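Local coordinates for N-hydroxyarylamine O-acetyltransferase (Bacillus cereus, PDB 4DMO), which acetylates arylamines from acetyl-CoA through a non-canonical Cys-His-Glu catalytic triad, and probably acts on N-hydroxyarylamines too, at residues V38-L43 with G68-E73. Residues are numbered along the deposited sequence; the frame is centred on the assembly and turned at random.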
loop_
_atom_site.group_PDB
_atom_site.type_symbol
_atom_site.label_atom_id
_atom_site.label_comp_id
_atom_site.label_asym_id
_atom_site.label_seq_id
_atom_site.Cartn_x
_atom_site.Cartn_y
_atom_site.Cartn_z
ATOM N N VAL A 38 8.238 -4.810 -1.712
ATOM C CA VAL A 38 8.152 -3.467 -1.188
ATOM C C VAL A 38 7.352 -3.450 0.080
ATOM O O VAL A 38 6.161 -3.729 0.080
ATOM C CB VAL A 38 7.480 -2.513 -2.166
ATOM C CG1 VAL A 38 7.633 -1.098 -1.685
ATOM C CG2 VAL A 38 8.077 -2.676 -3.554
ATOM N N PRO A 39 8.016 -3.146 1.189
ATOM C CA PRO A 39 7.307 -3.138 2.458
ATOM C C PRO A 39 6.529 -1.851 2.728
ATOM O O PRO A 39 6.805 -0.772 2.180
ATOM C CB PRO A 39 8.429 -3.303 3.469
ATOM C CG PRO A 39 9.594 -2.725 2.826
ATOM C CD PRO A 39 9.452 -2.934 1.358
ATOM N N PHE A 40 5.537 -1.998 3.603
ATOM C CA PHE A 40 4.814 -0.885 4.176
ATOM C C PHE A 40 5.662 -0.378 5.316
ATOM O O PHE A 40 5.939 -1.124 6.260
ATOM C CB PHE A 40 3.446 -1.390 4.680
ATOM C CG PHE A 40 2.497 -0.300 5.161
ATOM C CD1 PHE A 40 1.785 0.469 4.259
ATOM C CD2 PHE A 40 2.302 -0.082 6.504
ATOM C CE1 PHE A 40 0.902 1.465 4.703
ATOM C CE2 PHE A 40 1.410 0.887 6.956
ATOM C CZ PHE A 40 0.717 1.665 6.066
ATOM N N GLU A 41 6.132 0.864 5.214
ATOM C CA GLU A 41 7.002 1.436 6.255
ATOM C C GLU A 41 6.886 2.956 6.377
ATOM O O GLU A 41 6.602 3.668 5.412
ATOM C CB GLU A 41 8.460 1.056 6.019
ATOM C CG GLU A 41 8.981 1.466 4.650
ATOM C CD GLU A 41 10.183 2.387 4.708
ATOM O OE1 GLU A 41 10.188 3.358 5.505
ATOM O OE2 GLU A 41 11.094 2.156 3.913
ATOM N N ASN A 42 7.112 3.461 7.582
ATOM C CA ASN A 42 6.898 4.875 7.863
ATOM C C ASN A 42 8.142 5.626 8.273
ATOM O O ASN A 42 8.054 6.703 8.877
ATOM C CB ASN A 42 5.902 5.023 8.994
ATOM C CG ASN A 42 6.459 4.565 10.308
ATOM O OD1 ASN A 42 7.367 3.735 10.360
ATOM N ND2 ASN A 42 5.926 5.120 11.390
ATOM N N LEU A 43 9.292 5.052 7.979
ATOM C CA LEU A 43 10.518 5.510 8.597
ATOM C C LEU A 43 10.925 6.911 8.135
ATOM O O LEU A 43 11.567 7.625 8.893
ATOM C CB LEU A 43 11.642 4.474 8.396
ATOM C CG LEU A 43 11.326 3.069 8.951
ATOM C CD1 LEU A 43 12.486 2.150 8.750
ATOM C CD2 LEU A 43 11.042 3.176 10.424
ATOM N N GLY A 68 10.473 1.292 1.249
ATOM C CA GLY A 68 9.045 1.118 1.112
ATOM C C GLY A 68 8.397 2.429 1.387
ATOM O O GLY A 68 9.040 3.496 1.291
ATOM N N GLY A 69 7.132 2.369 1.781
ATOM C CA GLY A 69 6.428 3.588 2.098
ATOM C C GLY A 69 5.052 3.310 2.621
ATOM O O GLY A 69 4.684 2.159 2.852
ATOM N N LEU A 70 4.302 4.388 2.806
ATOM C CA LEU A 70 2.903 4.340 3.212
ATOM C C LEU A 70 1.996 4.450 1.983
ATOM O O LEU A 70 2.477 4.519 0.853
ATOM C CB LEU A 70 2.607 5.472 4.225
ATOM C CG LEU A 70 3.437 5.364 5.530
ATOM C CD1 LEU A 70 3.132 6.456 6.527
ATOM C CD2 LEU A 70 3.268 4.007 6.210
ATOM N N CYS A 71 0.681 4.454 2.213
ATOM C CA CYS A 71 -0.289 4.339 1.147
ATOM C C CYS A 71 -0.105 5.424 0.088
ATOM O O CYS A 71 -0.264 5.155 -1.083
ATOM C CB CYS A 71 -1.724 4.376 1.710
ATOM S SG CYS A 71 -2.207 5.931 2.403
ATOM N N TYR A 72 0.226 6.644 0.516
ATOM C CA TYR A 72 0.357 7.774 -0.382
ATOM C C TYR A 72 1.679 7.766 -1.120
ATOM O O TYR A 72 1.929 8.665 -1.934
ATOM C CB TYR A 72 0.194 9.116 0.385
ATOM C CG TYR A 72 1.089 9.237 1.614
ATOM C CD1 TYR A 72 0.576 9.048 2.900
ATOM C CD2 TYR A 72 2.445 9.477 1.488
ATOM C CE1 TYR A 72 1.402 9.131 4.035
ATOM C CE2 TYR A 72 3.270 9.557 2.608
ATOM C CZ TYR A 72 2.749 9.398 3.870
ATOM O OH TYR A 72 3.570 9.466 4.953
ATOM N N GLU A 73 2.536 6.791 -0.800
ATOM C CA GLU A 73 3.743 6.540 -1.577
ATOM C C GLU A 73 3.601 5.262 -2.429
ATOM O O GLU A 73 3.972 5.250 -3.598
ATOM C CB GLU A 73 4.977 6.452 -0.660
ATOM C CG GLU A 73 5.266 7.717 0.134
ATOM C CD GLU A 73 6.296 7.509 1.261
ATOM O OE1 GLU A 73 7.361 8.157 1.250
ATOM O OE2 GLU A 73 6.051 6.684 2.157
#
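Phe40 and Gly69 form a single beta bridge of the parallel type: Gly69 N donates to Pro39 O at 3.2 Å, and Glu41 N returns a bond to Gly69 O at 3.1 Å, from well above the carbonyl plane. Glu41 turns back onto the glycines: its CG sits between the backbone N and the carbonyl carbon (chi1 57°), and a bend at chi2 brings Glu41 OE2 to Gly68 N (2.9 Å), the N-H meeting the oxygen on its anti side, out of the carboxylate plane. OE2 also salt-bridges Arg67, while Glu41 OE1 takes Leu43 N at 3.1 Å. Leu70 lays CD2 over one face of the Phe40 ring, 3.8 Å from its centroid; the same methyl lies 3.4 Å from Glu41 O. Glu73 closes the first turn of helix 71-84, its OE2 accepting N-H of the N-cap Leu70 through the anti lone pair (OE2 to N 3.0 Å), half of a capping box; Lys61 and Asn44 bind OE1. Arg67 to Glu73 spell the Arg-Gly-Gly-X-Cys-X-Glu motif of arylamine N-acetyltransferases, which carries the triad cysteine, Cys71. Two buried carboxylates thus grip the backbone entering the cysteine's helix, and their basic neighbours would favour the ionised form.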